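Local coordinates for aminotransferase, class V family protein (Trichomonas vaginalis, PDB 5F8V) that probably catalyses the pyridoxal-phosphate-dependent exchange of an amino group between O-phospho-L-serine and 2-oxoglutarate, the second step of serine biosynthesis from 3-phosphoglycerate, at residues I162-F167 against P297-R302; K280-I285 against M303-F308. One frame throughout, in Å; residues are numbered along the deposited sequence.

Contacts 1 and 2 share a continuous run of chain on one side: loop 297-302 of contact 1 leads straight into 303-308, the strand of contact 2. Contact 1 is partly buried and mostly polar. It ties this loop to the short strand 162-163 through a glutamate-arginine salt bridge, one backbone hydrogen bond and a bond from a backbone N to the carboxylate, with one aromatic pair beside them. Contact 2 is fully buried and apolar, helix 267-286 lying on strand 304-307 with no hydrogen bond between the two segments. The two contacts, whose centres are about 13 Å apart, meet where Y282 of contact 2 reaches S301 of contact 1.

Contact 1: residues I162-F167 against P297-R302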
# COMPACT_ATOMS: atom_id res chain seq x y z
N ILE A 162 -17.54 -17.10 -11.21
CA ILE A 162 -16.96 -18.33 -11.80
C ILE A 162 -15.70 -18.72 -11.02
O ILE A 162 -14.75 -17.94 -10.97
CB ILE A 162 -16.63 -18.13 -13.30
CG1 ILE A 162 -17.92 -17.78 -14.06
CG2 ILE A 162 -15.99 -19.39 -13.90
CD1 ILE A 162 -17.76 -17.58 -15.55
N GLU A 163 -15.69 -19.90 -10.41
CA GLU A 163 -14.60 -20.38 -9.57
C GLU A 163 -14.16 -21.76 -10.02
O GLU A 163 -14.99 -22.61 -10.35
CB GLU A 163 -15.02 -20.45 -8.09
CG GLU A 163 -13.87 -20.70 -7.10
CD GLU A 163 -14.30 -20.58 -5.64
OE1 GLU A 163 -15.40 -21.04 -5.29
OE2 GLU A 163 -13.53 -20.02 -4.83
N PHE A 164 -12.85 -21.99 -10.01
CA PHE A 164 -12.29 -23.29 -10.33
C PHE A 164 -12.38 -24.16 -9.11
O PHE A 164 -12.05 -23.71 -8.01
CB PHE A 164 -10.82 -23.17 -10.73
CG PHE A 164 -10.61 -22.62 -12.10
CD1 PHE A 164 -10.22 -23.46 -13.15
CD2 PHE A 164 -10.79 -21.27 -12.36
CE1 PHE A 164 -10.02 -22.96 -14.42
CE2 PHE A 164 -10.58 -20.76 -13.63
CZ PHE A 164 -10.19 -21.61 -14.66
N GLN A 165 -12.79 -25.41 -9.28
CA GLN A 165 -12.80 -26.38 -8.17
C GLN A 165 -11.41 -26.97 -7.90
O GLN A 165 -11.09 -27.30 -6.76
CB GLN A 165 -13.83 -27.48 -8.42
CG GLN A 165 -15.25 -26.94 -8.53
CD GLN A 165 -16.32 -28.01 -8.43
OE1 GLN A 165 -16.15 -29.13 -8.94
NE2 GLN A 165 -17.44 -27.69 -7.78
N GLN A 166 -10.61 -27.11 -8.96
CA GLN A 166 -9.22 -27.60 -8.86
C GLN A 166 -8.34 -26.84 -9.85
O GLN A 166 -8.84 -26.24 -10.79
CB GLN A 166 -9.18 -29.11 -9.14
CG GLN A 166 -9.50 -29.50 -10.58
CD GLN A 166 -10.05 -30.92 -10.71
OE1 GLN A 166 -9.39 -31.80 -11.26
NE2 GLN A 166 -11.26 -31.13 -10.20
N PHE A 167 -7.02 -26.87 -9.64
CA PHE A 167 -6.09 -26.18 -10.54
C PHE A 167 -6.14 -26.81 -11.94
O PHE A 167 -6.32 -28.02 -12.06
CB PHE A 167 -4.64 -26.24 -10.04
CG PHE A 167 -4.38 -25.47 -8.75
CD1 PHE A 167 -5.31 -24.59 -8.19
CD2 PHE A 167 -3.14 -25.62 -8.12
CE1 PHE A 167 -5.02 -23.92 -7.02
CE2 PHE A 167 -2.85 -24.93 -6.95
CZ PHE A 167 -3.79 -24.09 -6.40
N PRO A 297 -23.27 -25.40 -12.21
CA PRO A 297 -22.98 -25.74 -10.80
C PRO A 297 -21.52 -26.09 -10.52
O PRO A 297 -20.99 -25.73 -9.46
CB PRO A 297 -23.90 -26.94 -10.52
CG PRO A 297 -24.29 -27.47 -11.87
CD PRO A 297 -24.31 -26.29 -12.78
N GLU A 298 -20.86 -26.76 -11.46
CA GLU A 298 -19.44 -27.09 -11.34
C GLU A 298 -18.50 -25.86 -11.35
O GLU A 298 -17.36 -25.97 -10.89
CB GLU A 298 -19.02 -28.11 -12.42
CG GLU A 298 -19.00 -27.60 -13.86
CD GLU A 298 -20.26 -27.90 -14.67
OE1 GLU A 298 -20.11 -28.03 -15.90
OE2 GLU A 298 -21.37 -28.02 -14.08
N TRP A 299 -18.96 -24.72 -11.86
CA TRP A 299 -18.19 -23.46 -11.86
C TRP A 299 -18.71 -22.36 -10.91
O TRP A 299 -18.16 -21.25 -10.89
CB TRP A 299 -18.15 -22.91 -13.29
CG TRP A 299 -17.56 -23.85 -14.28
CD1 TRP A 299 -18.20 -24.44 -15.34
CD2 TRP A 299 -16.21 -24.33 -14.32
NE1 TRP A 299 -17.33 -25.25 -16.03
CE2 TRP A 299 -16.10 -25.19 -15.43
CE3 TRP A 299 -15.08 -24.10 -13.53
CZ2 TRP A 299 -14.90 -25.85 -15.76
CZ3 TRP A 299 -13.87 -24.74 -13.86
CH2 TRP A 299 -13.80 -25.61 -14.97
N ARG A 300 -19.73 -22.65 -10.11
CA ARG A 300 -20.31 -21.63 -9.23
C ARG A 300 -19.39 -21.27 -8.06
O ARG A 300 -18.93 -22.14 -7.33
CB ARG A 300 -21.68 -22.06 -8.70
CG ARG A 300 -22.81 -21.77 -9.67
CD ARG A 300 -24.16 -22.22 -9.13
NE ARG A 300 -25.27 -21.59 -9.85
CZ ARG A 300 -26.56 -21.83 -9.63
NH1 ARG A 300 -26.93 -22.72 -8.71
NH2 ARG A 300 -27.48 -21.19 -10.33
N SER A 301 -19.13 -19.97 -7.92
CA SER A 301 -18.30 -19.44 -6.85
C SER A 301 -18.97 -19.62 -5.49
O SER A 301 -20.19 -19.44 -5.36
CB SER A 301 -18.01 -17.97 -7.10
OG SER A 301 -17.28 -17.37 -6.04
N ARG A 302 -18.16 -19.98 -4.49
CA ARG A 302 -18.61 -19.98 -3.10
C ARG A 302 -18.56 -18.57 -2.52
O ARG A 302 -19.20 -18.32 -1.51
CB ARG A 302 -17.72 -20.88 -2.23
CG ARG A 302 -17.69 -22.35 -2.63
CD ARG A 302 -16.44 -23.07 -2.09
NE ARG A 302 -15.24 -22.33 -2.47
CZ ARG A 302 -14.37 -21.77 -1.63
NH1 ARG A 302 -14.46 -21.91 -0.31
NH2 ARG A 302 -13.35 -21.06 -2.14
O HOH W 1 -16.82 -23.99 -8.42
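E163 and R302 carry the polar side of this contact, and E163 is the chain to follow. It starts on the backbone of S301, where E163 CB is 3.6 Å from S301 CA. From there CG stands anti to the backbone N (chi1 -169°) and the chain runs on extended, bringing the carboxylate up to R302. E163 OE1 takes two donors from opposite faces of the carboxylate plane: R302 N, from above it at 3.1 Å, and R302 NE. E163 OE2 receives R302 NH2 at 2.9 Å. NE and NH2 both come from the syn side, but well out of the plane. The guanidinium therefore grips side-on, one nitrogen to each oxygen, with the two planes 16° apart. Three R302 donors and N181, which bonds OE2, satisfy the buried carboxylate; R302 also bonds S184, and D271 shares the arginine's charge in a second salt bridge.

The backbone of E163 joins in: its N donates an almost straight 2.9 Å bond to W299 O, beside the single beta bridge of I162 with R300. A water hydrogen-bonds both E163 O and R300 O. W299 also turns its indole edge to the face of F164 in a T-shaped pair, planes 76° apart, with W299 CZ3 3.9 Å from F164 CD1. Q165 closes the exposed end, its CG 3.3 Å from E298 O.

In the fold, this pins the small antiparallel pair 156-157/162-163, which follows a strand of the large seven-stranded sheet typical of fold-type I aminotransferases, to the loop entering strand 304-307 of the C-terminal part.

Contact 2: residues K280-I285 against M303-F308; sequences KVYEAI and MNMPFF
M305 lies across the ring of Y282, and this is the tight end of the contact. M305 CG sits over one face of the phenol, near the hydroxyl end, only 3.3 Å from Y282 CZ and equally close to Y282 OH. That hydroxyl hydrogen-bonds S301 O, which anchors the phenol. The next torsion of M305 (chi2 134°) falls away from a staggered position, which suggests some strain, and carries SD toward the helix. There M305 SD is 4.8 Å from the centroid of the Y282 ring, 26° off its normal, an oblique Met-aromatic contact. The same sulfur abuts V281: M305 SD is 3.7 Å from V281 CB. M305 thus packs against both V281 and Y282, crossing each of their side chains at about a right angle.

One turn on, I285 meets F307 at longer range than M305 meets the phenol. I285 CD1 touches F307 CB at 3.7 Å and comes within 3.9 Å of F307 CD1, oblique to the ring. The edge of the F307 ring faces M305 O. P306 adds little, chiefly its carbonyl O near I285 CD1. K280 and E283, on the outer side of the helix, are exposed and stay clear of the strand.

The helix segment runs almost parallel to the strand, their directions 7° apart and their axes 9.7 Å at closest approach. Helix 355-367 packs beside it, with V358 against V281 and M365 against I285. Strand 345-348 pairs antiparallel with 304-307, bringing F345 to the F307 ring, which F291 meets as well.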
# COMPACT_ATOMS: atom_id res chain seq x y z
N LYS A 280 -27.04 -22.28 0.55
CA LYS A 280 -28.24 -21.51 0.95
C LYS A 280 -28.56 -20.37 -0.04
O LYS A 280 -29.70 -20.22 -0.45
CB LYS A 280 -28.09 -20.95 2.36
CG LYS A 280 -28.12 -22.00 3.48
CD LYS A 280 -28.10 -21.33 4.85
CE LYS A 280 -28.49 -22.29 5.96
NZ LYS A 280 -28.36 -21.67 7.31
N VAL A 281 -27.54 -19.60 -0.43
CA VAL A 281 -27.77 -18.46 -1.33
C VAL A 281 -28.22 -18.97 -2.70
O VAL A 281 -29.17 -18.43 -3.27
CB VAL A 281 -26.54 -17.53 -1.47
CG1 VAL A 281 -26.80 -16.42 -2.48
CG2 VAL A 281 -26.13 -16.93 -0.13
N TYR A 282 -27.56 -20.01 -3.22
CA TYR A 282 -27.91 -20.56 -4.54
C TYR A 282 -29.28 -21.23 -4.56
O TYR A 282 -30.00 -21.11 -5.55
CB TYR A 282 -26.84 -21.54 -5.07
CG TYR A 282 -25.60 -20.83 -5.57
CD1 TYR A 282 -25.68 -19.91 -6.61
CD2 TYR A 282 -24.33 -21.08 -5.01
CE1 TYR A 282 -24.56 -19.25 -7.08
CE2 TYR A 282 -23.19 -20.42 -5.49
CZ TYR A 282 -23.32 -19.51 -6.53
OH TYR A 282 -22.23 -18.82 -7.04
N GLU A 283 -29.63 -21.94 -3.49
CA GLU A 283 -30.97 -22.51 -3.37
C GLU A 283 -32.05 -21.40 -3.26
O GLU A 283 -33.14 -21.58 -3.78
CB GLU A 283 -31.06 -23.53 -2.21
CG GLU A 283 -32.45 -24.06 -1.86
CD GLU A 283 -33.16 -24.82 -2.99
OE1 GLU A 283 -32.92 -24.55 -4.19
OE2 GLU A 283 -34.00 -25.70 -2.68
N ALA A 284 -31.73 -20.27 -2.64
CA ALA A 284 -32.64 -19.11 -2.63
C ALA A 284 -32.78 -18.49 -4.04
O ALA A 284 -33.88 -18.05 -4.41
CB ALA A 284 -32.18 -18.06 -1.63
N ILE A 285 -31.70 -18.47 -4.82
CA ILE A 285 -31.77 -18.03 -6.21
C ILE A 285 -32.62 -19.03 -7.02
O ILE A 285 -33.69 -18.67 -7.51
CB ILE A 285 -30.38 -17.87 -6.86
CG1 ILE A 285 -29.60 -16.73 -6.19
CG2 ILE A 285 -30.49 -17.63 -8.36
CD1 ILE A 285 -28.10 -16.80 -6.40
N MET A 303 -17.78 -17.67 -3.13
CA MET A 303 -17.46 -16.36 -2.56
C MET A 303 -18.32 -15.23 -3.12
O MET A 303 -18.63 -14.28 -2.40
CB MET A 303 -15.99 -16.02 -2.83
CG MET A 303 -14.96 -16.98 -2.25
SD MET A 303 -14.78 -16.85 -0.45
CE MET A 303 -15.89 -18.15 0.06
N ASN A 304 -18.67 -15.30 -4.41
CA ASN A 304 -19.43 -14.25 -5.08
C ASN A 304 -20.57 -14.87 -5.87
O ASN A 304 -20.33 -15.69 -6.76
CB ASN A 304 -18.52 -13.44 -6.00
CG ASN A 304 -17.27 -12.92 -5.29
OD1 ASN A 304 -16.23 -13.59 -5.28
ND2 ASN A 304 -17.38 -11.75 -4.64
N MET A 305 -21.79 -14.50 -5.52
CA MET A 305 -22.98 -15.12 -6.06
C MET A 305 -23.80 -14.06 -6.78
O MET A 305 -24.69 -13.47 -6.17
CB MET A 305 -23.80 -15.75 -4.93
CG MET A 305 -23.17 -17.02 -4.39
SD MET A 305 -23.07 -17.15 -2.62
CE MET A 305 -21.54 -16.30 -2.26
N PRO A 306 -23.47 -13.79 -8.07
CA PRO A 306 -24.35 -12.89 -8.82
C PRO A 306 -25.71 -13.54 -9.06
O PRO A 306 -25.84 -14.77 -9.06
CB PRO A 306 -23.60 -12.65 -10.14
CG PRO A 306 -22.55 -13.69 -10.22
CD PRO A 306 -22.29 -14.21 -8.84
N PHE A 307 -26.72 -12.69 -9.19
CA PHE A 307 -28.05 -13.13 -9.60
C PHE A 307 -28.82 -11.94 -10.14
O PHE A 307 -28.51 -10.79 -9.84
CB PHE A 307 -28.80 -13.86 -8.48
CG PHE A 307 -29.00 -13.06 -7.22
CD1 PHE A 307 -27.98 -12.94 -6.27
CD2 PHE A 307 -30.23 -12.47 -6.94
CE1 PHE A 307 -28.17 -12.24 -5.10
CE2 PHE A 307 -30.43 -11.75 -5.77
CZ PHE A 307 -29.40 -11.64 -4.84
N PHE A 308 -29.82 -12.23 -10.96
CA PHE A 308 -30.50 -11.21 -11.74
C PHE A 308 -32.00 -11.39 -11.72
O PHE A 308 -32.51 -12.45 -11.37
CB PHE A 308 -30.01 -11.28 -13.19
CG PHE A 308 -28.56 -10.98 -13.35
CD1 PHE A 308 -28.14 -9.69 -13.66
CD2 PHE A 308 -27.61 -11.98 -13.19
CE1 PHE A 308 -26.79 -9.41 -13.81
CE2 PHE A 308 -26.26 -11.70 -13.33
CZ PHE A 308 -25.85 -10.41 -13.64